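Local structure of type C neurotoxin (Clostridium botulinum, 3PME) at residues Ser322-Tyr327 with Val389-Thr394; Ile195-Ile200 with Glu215-Arg220. The protein is the receptor-binding domain of a botulinum C/D mosaic neurotoxin and probably attaches the toxin to gangliosides and phospholipid of the nerve-cell membrane. All coordinates share one frame; numbering follows the deposited sequence.

Contact 1. Residues Ser322-Tyr327 with Val389-Thr394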
loop_
_atom_site.group_PDB
_atom_site.type_symbol
_atom_site.label_atom_id
_atom_site.label_comp_id
_atom_site.label_asym_id
_atom_site.label_seq_id
_atom_site.Cartn_x
_atom_site.Cartn_y
_atom_site.Cartn_z
ATOM N N SER A 322 -24.321 11.639 -27.590
ATOM C CA SER A 322 -23.019 12.081 -28.082
ATOM C C SER A 322 -22.209 12.871 -27.045
ATOM O O SER A 322 -20.990 13.007 -27.178
ATOM C CB SER A 322 -23.190 12.921 -29.349
ATOM O OG SER A 322 -23.904 14.112 -29.065
ATOM N N LYS A 323 -22.880 13.403 -26.025
ATOM C CA LYS A 323 -22.185 14.110 -24.952
ATOM C C LYS A 323 -22.727 13.726 -23.576
ATOM O O LYS A 323 -23.932 13.553 -23.403
ATOM C CB LYS A 323 -22.277 15.628 -25.139
ATOM C CG LYS A 323 -21.548 16.428 -24.056
ATOM C CD LYS A 323 -21.865 17.917 -24.150
ATOM C CE LYS A 323 -21.186 18.708 -23.041
ATOM N NZ LYS A 323 -21.722 20.099 -22.955
ATOM N N ASN A 324 -21.829 13.603 -22.604
ATOM C CA ASN A 324 -22.201 13.246 -21.238
ATOM C C ASN A 324 -22.955 11.928 -21.187
ATOM O O ASN A 324 -23.964 11.792 -20.485
ATOM C CB ASN A 324 -23.014 14.364 -20.590
ATOM C CG ASN A 324 -22.208 15.628 -20.413
ATOM O OD1 ASN A 324 -20.989 15.576 -20.268
ATOM N ND2 ASN A 324 -22.880 16.773 -20.432
ATOM N N CYS A 325 -22.451 10.953 -21.934
ATOM C CA CYS A 325 -23.100 9.654 -22.041
ATOM C C CYS A 325 -22.734 8.775 -20.858
ATOM O O CYS A 325 -21.588 8.764 -20.425
ATOM C CB CYS A 325 -22.693 8.980 -23.348
ATOM S SG CYS A 325 -23.014 10.040 -24.781
ATOM N N VAL A 326 -23.717 8.053 -20.334
ATOM C CA VAL A 326 -23.517 7.222 -19.152
ATOM C C VAL A 326 -23.944 5.803 -19.491
ATOM O O VAL A 326 -25.101 5.578 -19.826
ATOM C CB VAL A 326 -24.359 7.713 -17.965
ATOM C CG1 VAL A 326 -24.175 6.792 -16.762
ATOM C CG2 VAL A 326 -23.991 9.155 -17.598
ATOM N N TYR A 327 -23.005 4.859 -19.400
ATOM C CA TYR A 327 -23.257 3.466 -19.760
ATOM C C TYR A 327 -23.129 2.555 -18.545
ATOM O O TYR A 327 -22.171 2.633 -17.781
ATOM C CB TYR A 327 -22.277 2.995 -20.839
ATOM C CG TYR A 327 -22.232 3.855 -22.069
ATOM C CD1 TYR A 327 -23.154 3.680 -23.097
ATOM C CD2 TYR A 327 -21.253 4.827 -22.213
ATOM C CE1 TYR A 327 -23.108 4.479 -24.230
ATOM C CE2 TYR A 327 -21.191 5.616 -23.345
ATOM C CZ TYR A 327 -22.120 5.439 -24.344
ATOM O OH TYR A 327 -22.054 6.233 -25.465
ATOM N N VAL A 389 -18.508 6.720 -18.187
ATOM C CA VAL A 389 -19.011 8.014 -18.663
ATOM C C VAL A 389 -18.070 8.703 -19.648
ATOM O O VAL A 389 -16.843 8.605 -19.541
ATOM C CB VAL A 389 -19.321 8.993 -17.497
ATOM C CG1 VAL A 389 -20.135 8.295 -16.428
ATOM C CG2 VAL A 389 -18.045 9.555 -16.895
ATOM N N THR A 390 -18.647 9.429 -20.601
ATOM C CA THR A 390 -17.836 10.231 -21.512
ATOM C C THR A 390 -17.650 11.644 -20.968
ATOM O O THR A 390 -18.267 12.022 -19.968
ATOM C CB THR A 390 -18.476 10.339 -22.913
ATOM O OG1 THR A 390 -19.695 11.091 -22.822
ATOM C CG2 THR A 390 -18.759 8.958 -23.501
ATOM N N ASN A 391 -16.800 12.422 -21.632
ATOM C CA ASN A 391 -16.622 13.817 -21.265
ATOM C C ASN A 391 -16.292 13.941 -19.782
ATOM O O ASN A 391 -16.976 14.640 -19.027
ATOM C CB ASN A 391 -17.899 14.587 -21.601
ATOM C CG ASN A 391 -18.251 14.491 -23.069
ATOM O OD1 ASN A 391 -19.169 13.764 -23.463
ATOM N ND2 ASN A 391 -17.497 15.203 -23.897
ATOM N N TYR A 392 -15.225 13.268 -19.372
ATOM C CA TYR A 392 -14.943 13.084 -17.959
ATOM C C TYR A 392 -13.815 13.960 -17.440
ATOM O O TYR A 392 -13.325 13.737 -16.338
ATOM C CB TYR A 392 -14.601 11.614 -17.697
ATOM C CG TYR A 392 -13.498 11.070 -18.585
ATOM C CD1 TYR A 392 -12.165 11.358 -18.326
ATOM C CD2 TYR A 392 -13.792 10.259 -19.682
ATOM C CE1 TYR A 392 -11.151 10.855 -19.132
ATOM C CE2 TYR A 392 -12.789 9.755 -20.488
ATOM C CZ TYR A 392 -11.467 10.060 -20.209
ATOM O OH TYR A 392 -10.471 9.543 -21.016
ATOM N N GLU A 393 -13.411 14.950 -18.231
ATOM C CA GLU A 393 -12.275 15.795 -17.872
ATOM C C GLU A 393 -12.430 16.396 -16.472
ATOM O O GLU A 393 -11.470 16.445 -15.692
ATOM C CB GLU A 393 -12.085 16.904 -18.915
ATOM C CG GLU A 393 -11.841 16.402 -20.351
ATOM C CD GLU A 393 -13.109 15.943 -21.078
ATOM O OE1 GLU A 393 -14.231 16.220 -20.600
ATOM O OE2 GLU A 393 -12.980 15.306 -22.149
ATOM N N THR A 394 -13.642 16.837 -16.146
ATOM C CA THR A 394 -13.885 17.502 -14.867
ATOM C C THR A 394 -14.013 16.537 -13.699
ATOM O O THR A 394 -14.150 16.964 -12.550
ATOM C CB THR A 394 -15.154 18.368 -14.912
ATOM O OG1 THR A 394 -16.271 17.557 -15.292
ATOM C CG2 THR A 394 -14.987 19.489 -15.916
#
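Asn391 OD1 is gripped by two donors: the N-H of Asn324 points almost straight at it, with Asn324 N to Asn391 OD1 at 2.8 Å and 168° at the hydrogen, and Thr390 OG1 donates to the same oxygen over 2.8 Å. Both donors stand above the carbonyl plane, so neither lies on a lone pair. Thr390 OG1, set between its own backbone N and C by chi1 of 67°, also accepts from Cys325 N at 2.9 Å, which makes it a relay between the Cys325 amide and Asn391 OD1. These bonds extend the pairing of two neighbouring strands of the C-terminal, trefoil-clan half beyond their last bridge, the antiparallel non-hydrogen-bonded pair Val326 and Val389. Next to it Thr390 N donates in the carbonyl plane to Cys325 O, 3.0 Å away. Val326 CG2 and Val389 CG1 lie side by side at 4.1 Å, on a face that Tyr373 and Leu369 also line. Thr390 CG2 meets the edge of the Tyr327 ring. The Lys323 side chain crosses that of Asn391 at about a right angle, its CG 3.6 Å from Asn391 OD1. Cys325 SG is disulfide-bonded to Cys321, closing the short loop that leads into strand 326-332.

Contact 2. Residues Ile195-Ile200 with Glu215-Arg220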
loop_
_atom_site.group_PDB
_atom_site.type_symbol
_atom_site.label_atom_id
_atom_site.label_comp_id
_atom_site.label_asym_id
_atom_site.label_seq_id
_atom_site.Cartn_x
_atom_site.Cartn_y
_atom_site.Cartn_z
ATOM N N ILE A 195 8.888 -5.036 6.373
ATOM C CA ILE A 195 9.667 -3.827 6.119
ATOM C C ILE A 195 10.292 -3.981 4.740
ATOM O O ILE A 195 10.603 -5.099 4.319
ATOM C CB ILE A 195 10.763 -3.657 7.180
ATOM C CG1 ILE A 195 10.125 -3.264 8.516
ATOM C CG2 ILE A 195 11.799 -2.589 6.755
ATOM C CD1 ILE A 195 11.077 -3.360 9.699
ATOM N N ARG A 196 10.472 -2.888 4.018
ATOM C CA ARG A 196 11.248 -2.964 2.779
ATOM C C ARG A 196 12.125 -1.742 2.566
ATOM O O ARG A 196 11.849 -0.664 3.085
ATOM C CB ARG A 196 10.352 -3.195 1.559
ATOM C CG ARG A 196 9.660 -1.931 1.026
ATOM C CD ARG A 196 8.854 -2.330 -0.192
ATOM N NE ARG A 196 8.481 -1.223 -1.063
ATOM C CZ ARG A 196 7.299 -0.629 -1.040
ATOM N NH1 ARG A 196 6.371 -1.006 -0.163
ATOM N NH2 ARG A 196 7.027 0.330 -1.908
ATOM N N ASP A 197 13.175 -1.930 1.782
ATOM C CA ASP A 197 14.062 -0.856 1.355
ATOM C C ASP A 197 14.653 -0.085 2.538
ATOM O O ASP A 197 14.650 1.145 2.565
ATOM C CB ASP A 197 13.355 0.073 0.361
ATOM C CG ASP A 197 12.962 -0.640 -0.923
ATOM O OD1 ASP A 197 13.867 -0.978 -1.713
ATOM O OD2 ASP A 197 11.759 -0.862 -1.138
ATOM N N PHE A 198 15.177 -0.819 3.508
ATOM C CA PHE A 198 15.782 -0.174 4.671
ATOM C C PHE A 198 17.134 0.468 4.326
ATOM O O PHE A 198 18.051 -0.222 3.851
ATOM C CB PHE A 198 15.953 -1.147 5.832
ATOM C CG PHE A 198 16.370 -0.468 7.104
ATOM C CD1 PHE A 198 17.716 -0.314 7.415
ATOM C CD2 PHE A 198 15.416 0.038 7.965
ATOM C CE1 PHE A 198 18.107 0.335 8.575
ATOM C CE2 PHE A 198 15.793 0.693 9.136
ATOM C CZ PHE A 198 17.143 0.844 9.439
ATOM N N ASN A 199 17.234 1.780 4.570
ATOM C CA ASN A 199 18.423 2.582 4.255
ATOM C C ASN A 199 18.815 3.487 5.415
ATOM O O ASN A 199 17.954 4.028 6.113
ATOM C CB ASN A 199 18.157 3.504 3.062
ATOM C CG ASN A 199 18.065 2.755 1.753
ATOM O OD1 ASN A 199 18.816 1.823 1.519
ATOM N ND2 ASN A 199 17.160 3.186 0.881
ATOM N N ILE A 200 20.117 3.694 5.597
ATOM C CA ILE A 200 20.582 4.744 6.497
ATOM C C ILE A 200 21.532 5.649 5.729
ATOM O O ILE A 200 22.362 5.169 4.975
ATOM C CB ILE A 200 21.271 4.178 7.745
ATOM C CG1 ILE A 200 20.286 3.313 8.538
ATOM C CG2 ILE A 200 21.806 5.329 8.637
ATOM C CD1 ILE A 200 20.861 2.658 9.775
ATOM N N GLU A 215 9.262 8.516 -4.226
ATOM C CA GLU A 215 8.683 8.258 -5.546
ATOM C C GLU A 215 9.430 7.164 -6.310
ATOM O O GLU A 215 8.830 6.405 -7.088
ATOM C CB GLU A 215 8.585 9.546 -6.360
ATOM C CG GLU A 215 7.685 10.572 -5.705
ATOM C CD GLU A 215 6.848 11.344 -6.700
ATOM O OE1 GLU A 215 6.739 10.901 -7.863
ATOM O OE2 GLU A 215 6.289 12.391 -6.315
ATOM N N GLY A 216 10.732 7.068 -6.078
ATOM C CA GLY A 216 11.518 6.014 -6.682
ATOM C C GLY A 216 11.015 4.669 -6.203
ATOM O O GLY A 216 10.782 3.751 -6.993
ATOM N N GLN A 217 10.797 4.568 -4.898
ATOM C CA GLN A 217 10.543 3.279 -4.272
ATOM C C GLN A 217 9.074 2.865 -4.265
ATOM O O GLN A 217 8.761 1.711 -3.967
ATOM C CB GLN A 217 11.105 3.271 -2.853
ATOM C CG GLN A 217 12.633 3.367 -2.814
ATOM C CD GLN A 217 13.166 3.413 -1.404
ATOM O OE1 GLN A 217 12.401 3.524 -0.449
ATOM N NE2 GLN A 217 14.478 3.308 -1.263
ATOM N N ILE A 218 8.176 3.785 -4.596
ATOM C CA ILE A 218 6.760 3.416 -4.645
ATOM C C ILE A 218 6.438 2.604 -5.896
ATOM O O ILE A 218 5.408 1.936 -5.945
ATOM C CB ILE A 218 5.822 4.625 -4.521
ATOM C CG1 ILE A 218 4.439 4.177 -4.025
ATOM C CG2 ILE A 218 5.739 5.372 -5.835
ATOM C CD1 ILE A 218 3.536 5.316 -3.538
ATOM N N LEU A 219 7.338 2.645 -6.880
ATOM C CA LEU A 219 7.157 1.955 -8.167
ATOM C C LEU A 219 5.926 2.469 -8.888
ATOM O O LEU A 219 4.888 1.802 -8.948
ATOM C CB LEU A 219 7.089 0.436 -7.996
ATOM C CG LEU A 219 8.205 -0.247 -7.210
ATOM C CD1 LEU A 219 8.038 -1.759 -7.322
ATOM C CD2 LEU A 219 9.583 0.171 -7.715
ATOM N N ARG A 220 6.047 3.667 -9.435
ATOM C CA ARG A 220 4.927 4.317 -10.084
ATOM C C ARG A 220 4.442 3.548 -11.315
ATOM O O ARG A 220 3.341 3.796 -11.782
ATOM C CB ARG A 220 5.283 5.754 -10.469
ATOM C CG ARG A 220 5.531 6.662 -9.275
ATOM C CD ARG A 220 4.810 7.989 -9.434
ATOM N NE ARG A 220 5.010 8.854 -8.273
ATOM C CZ ARG A 220 4.135 9.001 -7.280
ATOM N NH1 ARG A 220 2.984 8.348 -7.302
ATOM N NH2 ARG A 220 4.409 9.814 -6.269
HETATM O O HOH W 1 10.200 -0.611 -3.358
HETATM O O HOH W 2 14.045 3.646 1.781
#
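Glu215 opens the last turn of helix 207-218, which packs against strand 193-201 of the concanavalin-like, jelly-roll half of the domain. Gln217 carries the contact. Its chain leaves with CG anti to the carbonyl carbon (chi1 -66°) and stays extended, so that the amide reaches the strand tip to tip with Asp197; carboxylate and amide are stacked, their planes 26° apart. Gln217 OE1 takes a hydrogen bond from Trp74 NE1 and another from a water that also donates to Asp197 O, whereas Asp197 OD1 is held by Asn41. The backbone O of Gln217 receives Arg196 NH2 at 3.0 Å, in the guanidinium plane but from above the carbonyl plane. A second water joins the three groups, accepting from Arg196 NE at 2.9 Å and donating to Asp197 OD2 at 2.7 Å and to Gln217 O at 2.8 Å. The Arg196 cation, which also makes cation-pi contacts with Tyr39, Trp74 and Trp140, probably complements the partial negative charge of the helix end. Beyond Ile218, Leu219 turns to positive phi and the helix is left. Arg220 then reaches back, its guanidinium face under Ile218 CG2 and its NE salt-bridged to Glu215 OE1 at 2.7 Å.

Along the chain both segments of contact 2 precede those of contact 1. Their centres lie 38 Å apart, the nearest atoms about 18 Å, and they share no strand, helix or sheet. Contact 2 sits near the middle of the molecule, where strand 193-201 of the N-terminal sheet meets helix 207-218, the segment that leads into the C-terminal half; there Arg220 O accepts a hydrogen bond from Asn347 ND2 of the C-terminal beta-sheet. Contact 1 lies 31 Å from the chain centre, where strand 326-332 of that same sheet begins and strand 383-389 finishes. One contact thus belongs to the junction of the two halves, the other to the periphery of the trefoil-clan half.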